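Local coordinates for uncharacterized protein (Escherichia coli O157:H7, PDB 4R29) that probably methylates a zinc-finger cysteine of the host proteins TAB2 and TAB3, using S-adenosylmethionine as methyl donor and thereby blocking NF-kappa-B activation, at residues A[165-170]-A[196-201]; A[106-111]-A[158-163]; A[189-194]-A[210-215]; A[173-178]-A[185-190]. The protein carries 1 engineered substitution. All coordinates share one frame; numbering follows the deposited sequence.

Contact 1: residues A[165-170]-A[196-201]. With SAM (S-adenosylmethionine), chain E.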
# COMPACT_ATOMS: atom_id res chain seq x y z
N ILE A 165 -0.29 9.01 5.50
CA ILE A 165 0.41 9.85 4.54
C ILE A 165 1.20 10.97 5.24
O ILE A 165 2.33 11.29 4.84
CB ILE A 165 -0.58 10.40 3.49
CG1 ILE A 165 -1.15 9.24 2.67
CG2 ILE A 165 0.11 11.42 2.58
CD1 ILE A 165 -2.28 9.67 1.73
N GLU A 166 0.61 11.54 6.28
CA GLU A 166 1.32 12.51 7.12
C GLU A 166 2.54 11.90 7.79
O GLU A 166 3.61 12.49 7.76
CB GLU A 166 0.41 13.04 8.22
CG GLU A 166 -0.74 13.86 7.71
CD GLU A 166 -1.73 14.17 8.82
OE1 GLU A 166 -2.88 14.54 8.50
OE2 GLU A 166 -1.36 14.03 10.01
N LEU A 167 2.37 10.73 8.41
CA LEU A 167 3.50 10.09 9.06
C LEU A 167 4.52 9.70 8.00
O LEU A 167 5.71 9.90 8.18
CB LEU A 167 3.05 8.89 9.89
CG LEU A 167 2.09 9.20 11.04
CD1 LEU A 167 1.62 7.96 11.77
CD2 LEU A 167 2.74 10.18 12.02
N TYR A 168 4.06 9.17 6.88
CA TYR A 168 4.96 8.80 5.81
C TYR A 168 5.77 9.99 5.30
O TYR A 168 6.95 9.86 4.98
CB TYR A 168 4.19 8.20 4.66
CG TYR A 168 5.05 7.80 3.50
CD1 TYR A 168 5.75 6.59 3.51
CD2 TYR A 168 5.18 8.62 2.38
CE1 TYR A 168 6.54 6.21 2.46
CE2 TYR A 168 5.98 8.24 1.31
CZ TYR A 168 6.65 7.03 1.36
OH TYR A 168 7.44 6.64 0.31
N ASN A 169 5.13 11.15 5.20
CA ASN A 169 5.79 12.35 4.75
C ASN A 169 6.82 12.85 5.76
O ASN A 169 7.86 13.36 5.40
CB ASN A 169 4.77 13.45 4.46
CG ASN A 169 4.06 13.26 3.13
OD1 ASN A 169 4.59 12.62 2.22
ND2 ASN A 169 2.85 13.79 3.02
N ILE A 170 6.49 12.71 7.04
CA ILE A 170 7.43 13.08 8.07
C ILE A 170 8.66 12.19 7.97
O ILE A 170 9.78 12.68 7.98
CB ILE A 170 6.82 12.95 9.44
CG1 ILE A 170 5.78 14.05 9.67
CG2 ILE A 170 7.91 12.98 10.50
CD1 ILE A 170 5.07 13.91 11.01
N ARG A 196 5.79 4.03 16.32
CA ARG A 196 4.70 3.72 17.25
C ARG A 196 3.38 4.25 16.72
O ARG A 196 2.35 3.57 16.76
CB ARG A 196 4.96 4.28 18.65
CG ARG A 196 3.78 4.09 19.61
CD ARG A 196 4.13 4.41 21.07
NE ARG A 196 5.21 3.58 21.60
CZ ARG A 196 5.07 2.38 22.14
NH1 ARG A 196 3.88 1.80 22.24
NH2 ARG A 196 6.14 1.73 22.59
N GLU A 197 3.42 5.47 16.21
CA GLU A 197 2.24 6.06 15.59
C GLU A 197 1.74 5.24 14.38
O GLU A 197 0.54 5.02 14.23
CB GLU A 197 2.52 7.53 15.22
CG GLU A 197 2.81 8.41 16.43
CD GLU A 197 4.26 8.33 16.96
OE1 GLU A 197 5.09 7.52 16.46
OE2 GLU A 197 4.58 9.11 17.88
N MET A 198 2.65 4.76 13.54
CA MET A 198 2.27 3.84 12.46
C MET A 198 1.66 2.54 12.99
O MET A 198 0.65 2.08 12.47
CB MET A 198 3.47 3.44 11.62
CG MET A 198 4.30 4.58 11.14
SD MET A 198 4.22 4.66 9.37
CE MET A 198 2.47 5.03 9.28
N GLY A 199 2.31 1.92 13.97
CA GLY A 199 1.82 0.68 14.52
C GLY A 199 0.36 0.81 14.93
O GLY A 199 -0.48 -0.05 14.63
N GLU A 200 0.07 1.91 15.61
CA GLU A 200 -1.28 2.20 16.07
C GLU A 200 -2.28 2.30 14.93
O GLU A 200 -3.34 1.67 14.96
CB GLU A 200 -1.27 3.46 16.94
CG GLU A 200 -0.45 3.24 18.22
CD GLU A 200 -0.25 4.49 19.06
OE1 GLU A 200 -0.57 5.60 18.60
OE2 GLU A 200 0.24 4.36 20.19
N ILE A 201 -1.96 3.07 13.89
CA ILE A 201 -2.92 3.24 12.80
C ILE A 201 -3.05 1.96 11.97
O ILE A 201 -4.07 1.73 11.35
CB ILE A 201 -2.66 4.51 11.93
CG1 ILE A 201 -1.28 4.47 11.27
CG2 ILE A 201 -2.82 5.79 12.78
CD1 ILE A 201 -1.08 5.57 10.20
N SAM E . 1.88 -3.87 5.06
CA SAM E . 1.79 -3.34 6.42
C SAM E . 0.34 -3.14 6.85
O SAM E . 0.06 -3.08 8.06
OXT SAM E . -0.56 -3.01 6.01
CB SAM E . 2.51 -2.01 6.58
CG SAM E . 4.03 -2.10 6.55
SD SAM E . 4.87 -0.64 7.25
CE SAM E . 6.56 -1.26 7.04
C5' SAM E . 4.69 -1.01 9.01
C4' SAM E . 5.28 0.12 9.85
O4' SAM E . 4.72 0.11 11.15
C3' SAM E . 6.79 -0.01 10.02
O3' SAM E . 7.49 0.73 9.03
C2' SAM E . 7.04 0.54 11.41
O2' SAM E . 7.34 1.89 11.26
C1' SAM E . 5.70 0.43 12.12
N9 SAM E . 5.63 -0.67 13.11
C8 SAM E . 5.27 -0.54 14.42
N7 SAM E . 5.28 -1.76 15.01
C5 SAM E . 5.65 -2.66 14.07
C6 SAM E . 5.82 -4.04 14.14
N6 SAM E . 5.61 -4.69 15.28
N1 SAM E . 6.21 -4.72 13.01
C2 SAM E . 6.41 -4.04 11.82
N3 SAM E . 6.24 -2.67 11.76
C4 SAM E . 5.86 -1.99 12.87
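Leu-167 reaches from helix 155-181 to helix 186-201 and lays its CD1 methyl among Glu-197, Met-198 and Ile-201. With CG anti to the carbonyl carbon (chi1 -61°), the leucine sends this branch to the second helix, where CD1 lies 3.6 Å from CB of Glu-197. The leucine stands roughly perpendicular to the glutamate chain, which offers only its aliphatic root and bends at chi2 to take the carboxylate away.

Met-198 bends at chi2 and chi3, which carries its thioether end back toward helix 155-181 and sets CE 3.9 Å from CD1 of Leu-167. CE also lies 4.0 Å from CB of Leu-167, along the leucine stem. Ile-201, one turn on, completes the grouping with its own CD1, 3.9 Å from CD1 of Leu-167. A branched leucine suits the middle of this group, and a flexible methionine can follow the contour between leucine and ligand.

The other end of Met-198 faces that ligand, with CB 3.6 Å from O4' of the S-adenosylmethionine ribose. CA of Gly-199 approaches C8 of the adenine at 3.7 Å; having no side chain, glycine lets the base lie against the helix backbone. The axes of segments 165-170 and 196-201 run antiparallel, at 156°, and approach to 10.4 Å. The side chains meet through apolar atoms alone, so the contact probably rests on dispersion and exclusion of water, backing one wall of the cofactor pocket.

Contact 2: residues A[106-111]-A[158-163]. With SAM (S-adenosylmethionine), chain E.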
# COMPACT_ATOMS: atom_id res chain seq x y z
N LYS A 106 -11.24 -6.78 9.21
CA LYS A 106 -10.51 -6.87 10.48
C LYS A 106 -9.98 -5.52 10.95
O LYS A 106 -9.85 -5.28 12.15
CB LYS A 106 -9.31 -7.81 10.36
CG LYS A 106 -9.63 -9.28 10.39
CD LYS A 106 -8.35 -10.05 10.64
CE LYS A 106 -8.52 -11.49 10.33
NZ LYS A 106 -9.20 -11.60 8.99
N ARG A 107 -9.66 -4.64 10.00
CA ARG A 107 -9.14 -3.32 10.35
C ARG A 107 -9.50 -2.32 9.25
O ARG A 107 -9.84 -2.72 8.14
CB ARG A 107 -7.60 -3.37 10.57
CG ARG A 107 -6.80 -3.83 9.36
CD ARG A 107 -5.29 -3.75 9.59
NE ARG A 107 -4.56 -4.09 8.38
CZ ARG A 107 -3.32 -3.72 8.08
NH1 ARG A 107 -2.61 -2.96 8.94
NH2 ARG A 107 -2.77 -4.10 6.94
N PRO A 108 -9.42 -1.03 9.57
CA PRO A 108 -9.84 -0.00 8.60
C PRO A 108 -8.81 0.38 7.51
O PRO A 108 -9.22 0.91 6.48
CB PRO A 108 -10.17 1.20 9.50
CG PRO A 108 -9.28 1.03 10.69
CD PRO A 108 -9.24 -0.47 10.92
N MET A 109 -7.52 0.17 7.73
CA MET A 109 -6.54 0.41 6.66
C MET A 109 -5.24 -0.37 6.73
O MET A 109 -4.86 -0.91 7.78
CB MET A 109 -6.31 1.91 6.35
CG MET A 109 -5.20 2.61 7.05
SD MET A 109 -3.46 2.32 6.57
CE MET A 109 -2.82 3.03 8.09
N GLY A 110 -4.62 -0.49 5.57
CA GLY A 110 -3.36 -1.19 5.39
C GLY A 110 -2.60 -0.50 4.28
O GLY A 110 -3.16 0.31 3.54
N GLN A 111 -1.32 -0.81 4.16
CA GLN A 111 -0.47 -0.18 3.16
C GLN A 111 0.45 -1.27 2.61
O GLN A 111 0.93 -2.11 3.35
CB GLN A 111 0.32 0.98 3.78
CG GLN A 111 1.38 1.61 2.86
CD GLN A 111 2.71 0.86 2.90
OE1 GLN A 111 3.22 0.55 3.97
NE2 GLN A 111 3.26 0.56 1.73
N GLU A 158 -10.55 6.51 5.94
CA GLU A 158 -9.91 7.66 5.34
C GLU A 158 -9.02 8.41 6.33
O GLU A 158 -7.94 8.86 5.98
CB GLU A 158 -10.97 8.62 4.76
CG GLU A 158 -10.40 9.63 3.77
CD GLU A 158 -11.43 10.66 3.31
OE1 GLU A 158 -11.03 11.81 3.02
OE2 GLU A 158 -12.62 10.32 3.23
N GLN A 159 -9.50 8.56 7.56
CA GLN A 159 -8.73 9.23 8.59
C GLN A 159 -7.37 8.57 8.77
O GLN A 159 -6.34 9.24 8.74
CB GLN A 159 -9.50 9.27 9.93
CG GLN A 159 -10.66 10.26 9.93
CD GLN A 159 -11.61 10.12 11.13
OE1 GLN A 159 -11.26 9.53 12.16
NE2 GLN A 159 -12.82 10.66 10.99
N ARG A 160 -7.37 7.24 8.93
CA ARG A 160 -6.11 6.52 9.07
C ARG A 160 -5.28 6.59 7.82
O ARG A 160 -4.06 6.71 7.90
CB ARG A 160 -6.33 5.06 9.52
CG ARG A 160 -6.71 4.99 10.98
CD ARG A 160 -6.71 3.60 11.53
NE ARG A 160 -7.04 3.65 12.95
CZ ARG A 160 -6.84 2.66 13.80
NH1 ARG A 160 -6.28 1.52 13.40
NH2 ARG A 160 -7.19 2.81 15.07
N ALA A 161 -5.92 6.53 6.65
CA ALA A 161 -5.16 6.58 5.42
C ALA A 161 -4.46 7.92 5.34
O ALA A 161 -3.28 8.01 5.00
CB ALA A 161 -6.04 6.36 4.22
N ASN A 162 -5.19 8.98 5.67
CA ASN A 162 -4.62 10.32 5.67
C ASN A 162 -3.50 10.44 6.70
O ASN A 162 -2.43 10.97 6.40
CB ASN A 162 -5.70 11.37 5.92
CG ASN A 162 -6.53 11.67 4.69
OD1 ASN A 162 -6.05 11.52 3.55
ND2 ASN A 162 -7.77 12.09 4.89
N ARG A 163 -3.75 9.94 7.90
CA ARG A 163 -2.76 9.97 8.96
C ARG A 163 -1.48 9.21 8.56
O ARG A 163 -0.37 9.61 8.89
CB ARG A 163 -3.35 9.40 10.24
CG ARG A 163 -2.41 9.44 11.44
CD ARG A 163 -2.25 10.86 11.90
NE ARG A 163 -1.47 10.99 13.13
CZ ARG A 163 -0.69 12.04 13.40
NH1 ARG A 163 -0.59 13.04 12.53
NH2 ARG A 163 -0.02 12.08 14.54
N SAM E . 1.88 -3.87 5.06
CA SAM E . 1.79 -3.34 6.42
C SAM E . 0.34 -3.14 6.85
O SAM E . 0.06 -3.08 8.06
OXT SAM E . -0.56 -3.01 6.01
CB SAM E . 2.51 -2.01 6.58
CG SAM E . 4.03 -2.10 6.55
SD SAM E . 4.87 -0.64 7.25
CE SAM E . 6.56 -1.26 7.04
C5' SAM E . 4.69 -1.01 9.01
C4' SAM E . 5.28 0.12 9.85
O4' SAM E . 4.72 0.11 11.15
C3' SAM E . 6.79 -0.01 10.02
O3' SAM E . 7.49 0.73 9.03
C2' SAM E . 7.04 0.54 11.41
O2' SAM E . 7.34 1.89 11.26
C1' SAM E . 5.70 0.43 12.12
N9 SAM E . 5.63 -0.67 13.11
C8 SAM E . 5.27 -0.54 14.42
N7 SAM E . 5.28 -1.76 15.01
C5 SAM E . 5.65 -2.66 14.07
C6 SAM E . 5.82 -4.04 14.14
N6 SAM E . 5.61 -4.69 15.28
N1 SAM E . 6.21 -4.72 13.01
C2 SAM E . 6.41 -4.04 11.82
N3 SAM E . 6.24 -2.67 11.76
C4 SAM E . 5.86 -1.99 12.87
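Arg-160 stretches from helix 155-181 along Pro-108 and Met-109, which lie where a loop passes into strand 109-114. Its CB packs against CG of Met-109 at 3.7 Å. From there CG stands beside the backbone N (chi1 -74°), and the chain runs extended to NE, carrying CD to within 3.7 Å of CG of Pro-108. NE and NH1 pass the same ring carbon more loosely, the guanidinium standing oblique to it. At the tip, NH1 makes a weak hydrogen bond to the carbonyl of Ile-201. Arginine suits this place because its methylene stem can pack on apolar neighbours while its charged end reaches a polar group beyond them.

Met-109 bends at chi2, and its CE turns back toward the carbonyl O of Arg-160. Segment 106-111 meanwhile grips the amino-acid end of S-adenosylmethionine. Arg-107 presents the edge of its guanidinium to the carboxylate: NH1 gives a hydrogen bond to O of S-adenosylmethionine (2.8 Å) and NH2 one to its OXT (2.6 Å). The backbone N of Gln-111 gives OXT a second bond of 3.0 Å, nearly straight at 167°, while the carbonyl O of Gln-111 accepts from the ligand amino group at 2.6 Å. Arg-107 NE bonds to OG1 of Thr-101, NH2 to the carbonyl of Ser-98 and NH1 to that of Phe-202, which helps fix its rotation.

In the Rossmann-like fold, helix 155-181 packs here on the three-stranded sheet: Ala-161 touches Val-148 and Tyr-150 of the neighbouring strand 145-151, and Ile-201 of helix 186-201 adjoins Met-109.

Contact 3: residues A[189-194]-A[210-215]. With SAM (S-adenosylmethionine), chain E.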
# COMPACT_ATOMS: atom_id res chain seq x y z
N LYS A 189 16.64 6.18 12.98
CA LYS A 189 16.23 7.42 13.65
C LYS A 189 14.82 7.88 13.27
O LYS A 189 14.07 8.33 14.12
CB LYS A 189 17.22 8.57 13.38
CG LYS A 189 18.58 8.42 14.07
CD LYS A 189 19.45 9.64 13.72
CE LYS A 189 20.85 9.58 14.36
NZ LYS A 189 21.61 10.85 14.05
N SER A 190 14.49 7.78 11.98
CA SER A 190 13.19 8.24 11.51
C SER A 190 12.10 7.27 11.98
O SER A 190 10.99 7.69 12.28
CB SER A 190 13.17 8.43 9.98
OG SER A 190 13.18 7.18 9.30
N GLU A 191 12.45 5.99 12.07
CA GLU A 191 11.54 5.02 12.69
C GLU A 191 11.25 5.35 14.15
O GLU A 191 10.13 5.15 14.62
CB GLU A 191 12.12 3.60 12.62
CG GLU A 191 12.02 2.93 11.25
CD GLU A 191 10.58 2.86 10.73
OE1 GLU A 191 10.20 3.71 9.91
OE2 GLU A 191 9.84 1.95 11.12
N MET A 192 12.25 5.82 14.89
CA MET A 192 12.01 6.10 16.30
C MET A 192 10.96 7.21 16.39
O MET A 192 10.16 7.26 17.31
CB MET A 192 13.30 6.50 17.03
CG MET A 192 13.12 6.81 18.52
SD MET A 192 12.55 5.39 19.53
CE MET A 192 14.08 4.50 19.90
N ILE A 193 10.95 8.09 15.38
CA ILE A 193 10.04 9.23 15.40
C ILE A 193 8.57 8.84 15.09
O ILE A 193 7.63 9.37 15.72
CB ILE A 193 10.48 10.32 14.38
CG1 ILE A 193 11.94 10.73 14.60
CG2 ILE A 193 9.54 11.50 14.45
CD1 ILE A 193 12.17 11.67 15.73
N ILE A 194 8.35 7.94 14.14
CA ILE A 194 6.97 7.69 13.70
C ILE A 194 6.46 6.25 13.84
O ILE A 194 5.29 5.99 13.56
CB ILE A 194 6.76 8.16 12.25
CG1 ILE A 194 7.88 7.62 11.34
CG2 ILE A 194 6.69 9.68 12.17
CD1 ILE A 194 7.64 6.24 10.82
N ASP A 210 5.36 -2.35 21.09
CA ASP A 210 6.42 -2.20 22.09
C ASP A 210 7.64 -2.96 21.65
O ASP A 210 8.75 -2.45 21.66
CB ASP A 210 5.99 -2.74 23.45
CG ASP A 210 4.97 -1.88 24.13
OD1 ASP A 210 4.87 -0.68 23.79
OD2 ASP A 210 4.26 -2.41 25.01
N SER A 211 7.43 -4.21 21.27
CA SER A 211 8.53 -5.04 20.86
C SER A 211 9.28 -4.43 19.66
O SER A 211 10.50 -4.56 19.55
CB SER A 211 8.02 -6.45 20.58
OG SER A 211 9.02 -7.22 19.94
N TYR A 212 8.57 -3.74 18.77
CA TYR A 212 9.23 -3.11 17.62
C TYR A 212 10.04 -1.87 18.04
O TYR A 212 11.13 -1.64 17.54
CB TYR A 212 8.24 -2.78 16.51
CG TYR A 212 8.87 -2.19 15.26
CD1 TYR A 212 9.33 -3.00 14.23
CD2 TYR A 212 8.99 -0.82 15.11
CE1 TYR A 212 9.90 -2.45 13.08
CE2 TYR A 212 9.54 -0.26 13.97
CZ TYR A 212 9.99 -1.08 12.96
OH TYR A 212 10.54 -0.50 11.84
N MET A 213 9.49 -1.08 18.97
CA MET A 213 10.20 0.08 19.48
C MET A 213 11.47 -0.35 20.20
O MET A 213 12.48 0.32 20.10
CB MET A 213 9.31 0.91 20.41
CG MET A 213 8.07 1.49 19.74
SD MET A 213 8.42 2.16 18.09
CE MET A 213 9.32 3.67 18.50
N LYS A 214 11.42 -1.48 20.91
CA LYS A 214 12.63 -2.01 21.55
C LYS A 214 13.69 -2.45 20.54
O LYS A 214 14.89 -2.20 20.74
CB LYS A 214 12.32 -3.13 22.54
CG LYS A 214 13.57 -3.91 22.96
CD LYS A 214 13.78 -3.95 24.49
CE LYS A 214 14.33 -2.63 25.08
NZ LYS A 214 15.80 -2.39 24.87
N TYR A 215 13.26 -3.09 19.45
CA TYR A 215 14.16 -3.40 18.34
C TYR A 215 14.80 -2.14 17.72
O TYR A 215 16.02 -2.10 17.47
CB TYR A 215 13.41 -4.21 17.28
CG TYR A 215 14.07 -4.22 15.92
CD1 TYR A 215 15.05 -5.16 15.59
CD2 TYR A 215 13.71 -3.29 14.96
CE1 TYR A 215 15.66 -5.15 14.33
CE2 TYR A 215 14.30 -3.27 13.71
CZ TYR A 215 15.26 -4.19 13.39
OH TYR A 215 15.81 -4.11 12.13
N SAM E . 1.88 -3.87 5.06
CA SAM E . 1.79 -3.34 6.42
C SAM E . 0.34 -3.14 6.85
O SAM E . 0.06 -3.08 8.06
OXT SAM E . -0.56 -3.01 6.01
CB SAM E . 2.51 -2.01 6.58
CG SAM E . 4.03 -2.10 6.55
SD SAM E . 4.87 -0.64 7.25
CE SAM E . 6.56 -1.26 7.04
C5' SAM E . 4.69 -1.01 9.01
C4' SAM E . 5.28 0.12 9.85
O4' SAM E . 4.72 0.11 11.15
C3' SAM E . 6.79 -0.01 10.02
O3' SAM E . 7.49 0.73 9.03
C2' SAM E . 7.04 0.54 11.41
O2' SAM E . 7.34 1.89 11.26
C1' SAM E . 5.70 0.43 12.12
N9 SAM E . 5.63 -0.67 13.11
C8 SAM E . 5.27 -0.54 14.42
N7 SAM E . 5.28 -1.76 15.01
C5 SAM E . 5.65 -2.66 14.07
C6 SAM E . 5.82 -4.04 14.14
N6 SAM E . 5.61 -4.69 15.28
N1 SAM E . 6.21 -4.72 13.01
C2 SAM E . 6.41 -4.04 11.82
N3 SAM E . 6.24 -2.67 11.76
C4 SAM E . 5.86 -1.99 12.87
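Tyr-212 has its ring anti to the backbone N (chi1 -177°), which swings the phenol toward Glu-191, whose CG stands beside its own backbone N before the chain bends at chi2. The hydroxyl of Tyr-212 gives a hydrogen bond to OE2 of Glu-191 at 2.6 Å. It meets this oxygen on the anti side, 25° out of the carboxylate plane, and the ring and carboxylate planes are nearly perpendicular. OE2 also accepts from O2' of the S-adenosylmethionine ribose at 2.5 Å and, weakly, from O3'. A carboxylate oxygen can accept hydrogen bonds from several hydroxyls at once.

Acidic recognition of the ribose hydroxyls is a familiar feature of S-adenosylmethionine-dependent methyltransferases of Rossmann type; here the acid comes from helix 186-201, and helix 206-219, antiparallel to it, supplies an aromatic platform. One face of the Tyr-212 ring lies against the adenine, its CG 3.5 Å from C5 of the base, and C4 of the adenine sits over the ring centre.

Farther from the ligand, Met-192 and Met-213 join the same two helices. Bends at chi2 and chi3 in both chains bring CE of Met-213 to 3.8 Å from SD of Met-192. Lys-171 forms a salt bridge with the other carboxylate oxygen, OE1 of Glu-191.

Contact 4: residues A[173-178]-A[185-190]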
# COMPACT_ATOMS: atom_id res chain seq x y z
N ASP A 173 10.64 13.11 4.77
CA ASP A 173 11.26 14.43 4.95
C ASP A 173 12.50 14.35 5.84
O ASP A 173 13.56 14.91 5.53
CB ASP A 173 10.27 15.46 5.50
CG ASP A 173 9.22 15.84 4.47
OD1 ASP A 173 9.31 15.37 3.32
OD2 ASP A 173 8.29 16.61 4.81
N ILE A 174 12.37 13.62 6.95
CA ILE A 174 13.47 13.43 7.88
C ILE A 174 14.64 12.71 7.21
O ILE A 174 15.79 13.15 7.27
CB ILE A 174 12.99 12.71 9.16
CG1 ILE A 174 12.11 13.67 9.97
CG2 ILE A 174 14.17 12.23 10.00
CD1 ILE A 174 11.62 13.08 11.26
N MET A 175 14.33 11.63 6.51
CA MET A 175 15.37 10.86 5.86
C MET A 175 16.08 11.59 4.72
O MET A 175 17.29 11.41 4.52
CB MET A 175 14.82 9.52 5.40
CG MET A 175 15.13 8.43 6.40
SD MET A 175 14.19 6.98 6.01
CE MET A 175 15.32 6.29 4.80
N GLN A 176 15.33 12.40 3.98
CA GLN A 176 15.90 13.21 2.93
C GLN A 176 16.89 14.19 3.53
O GLN A 176 17.99 14.39 3.00
CB GLN A 176 14.80 13.99 2.23
CG GLN A 176 13.85 13.12 1.43
CD GLN A 176 14.07 13.25 -0.05
OE1 GLN A 176 13.17 13.66 -0.80
NE2 GLN A 176 15.29 12.90 -0.51
N GLU A 177 16.49 14.82 4.64
CA GLU A 177 17.31 15.85 5.23
C GLU A 177 18.59 15.26 5.78
O GLU A 177 19.67 15.79 5.53
CB GLU A 177 16.55 16.59 6.34
CG GLU A 177 17.42 17.63 7.03
CD GLU A 177 16.66 18.87 7.46
OE1 GLU A 177 15.44 18.77 7.75
OE2 GLU A 177 17.28 19.95 7.52
N LEU A 178 18.45 14.17 6.52
CA LEU A 178 19.59 13.41 7.02
C LEU A 178 20.46 12.90 5.87
O LEU A 178 21.68 12.96 5.94
CB LEU A 178 19.11 12.25 7.89
CG LEU A 178 18.34 12.75 9.11
CD1 LEU A 178 18.03 11.61 10.06
CD2 LEU A 178 19.15 13.84 9.80
N LEU A 185 22.49 6.24 10.38
CA LEU A 185 21.31 5.64 11.01
C LEU A 185 20.04 6.43 10.74
O LEU A 185 19.14 6.44 11.56
CB LEU A 185 21.51 5.52 12.53
CG LEU A 185 22.63 4.58 13.00
CD1 LEU A 185 22.95 4.77 14.48
CD2 LEU A 185 22.28 3.14 12.69
N LYS A 186 19.97 7.09 9.59
CA LYS A 186 18.81 7.94 9.32
C LYS A 186 17.50 7.15 9.30
O LYS A 186 16.46 7.68 9.71
CB LYS A 186 18.98 8.71 8.01
CG LYS A 186 19.09 7.86 6.75
CD LYS A 186 19.33 8.75 5.55
CE LYS A 186 19.11 7.99 4.24
NZ LYS A 186 20.09 6.87 4.03
N ALA A 187 17.54 5.91 8.81
CA ALA A 187 16.32 5.13 8.68
C ALA A 187 15.80 4.79 10.07
O ALA A 187 14.64 5.03 10.39
CB ALA A 187 16.56 3.87 7.84
N VAL A 188 16.69 4.26 10.91
CA VAL A 188 16.32 3.86 12.27
C VAL A 188 15.93 5.06 13.13
O VAL A 188 14.99 4.98 13.91
CB VAL A 188 17.46 3.04 12.93
CG1 VAL A 188 17.26 2.97 14.42
CG2 VAL A 188 17.51 1.64 12.35
N LYS A 189 16.64 6.18 12.98
CA LYS A 189 16.23 7.42 13.65
C LYS A 189 14.82 7.88 13.27
O LYS A 189 14.07 8.33 14.12
CB LYS A 189 17.22 8.57 13.38
CG LYS A 189 18.58 8.42 14.07
CD LYS A 189 19.45 9.64 13.72
CE LYS A 189 20.85 9.58 14.36
NZ LYS A 189 21.61 10.85 14.05
N SER A 190 14.49 7.78 11.98
CA SER A 190 13.19 8.24 11.51
C SER A 190 12.10 7.27 11.98
O SER A 190 10.99 7.69 12.28
CB SER A 190 13.17 8.43 9.98
OG SER A 190 13.18 7.18 9.30
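Met-175 extends from helix 155-181 across the start of helix 186-201, its thioether overlapping Ala-187 and Ser-190. SD lies 3.9 Å from CA of Ala-187, and the bend at chi3 leads CE on to the alanine CB at 4.1 Å. The small alanine allows the long, pliant methionine to lie close to the helix backbone. SD also comes within 3.4 Å of OG of Ser-190, a packing contact.

That hydroxyl is engaged within its own helix. It donates to the carbonyl O of Ala-187 at 2.8 Å, tilted 25° from the carbonyl plane, and Lys-171 is a further hydrogen-bonding partner. Serine is compact enough for this buried position, and CG2 of Ile-174 packs on its CB.

Leu-178 and Lys-186 lie alongside each other, pointing opposite ways, with their CB atoms 3.5 Å apart. Lys-186 has CG between the backbone N and the carbonyl carbon (chi1 62°), which directs its methylenes alongside Met-175; CD passes 3.5 Å from the carbonyl O of Met-175, and the ammonium end leads away. The aliphatic part of lysine thus packs near the surface.

Six residues lie between the segments, whose axes, 9.2 Å apart, run antiparallel at 148°. This is an antiparallel helical hairpin: the short connection after helix 155-181 reverses the chain, and Leu-185 at the N-cap position leads into helix 186-201.

Contacts 1 and 4 join the same pair of helices, 155-181 and 186-201, with centres 14 Å apart; contact 4 lies near the turn and contact 1 deeper, beside the cofactor. Contact 2 ties the first helix to the sheet. It touches contact 1, CG2 of Ile-201 lying 3.9 Å from CG of Arg-163. Contact 3 adds helix 206-219 and meets contact 1 through a salt bridge of 3.0 Å from Arg-196 NH2 to Asp-210 OD1. Contacts 2 and 3, with centres 20 Å apart, do not touch each other, yet S-adenosylmethionine spans them: contact 2 holds its amino-acid end, contact 3 its ribose and adenine, and contact 1 lies between.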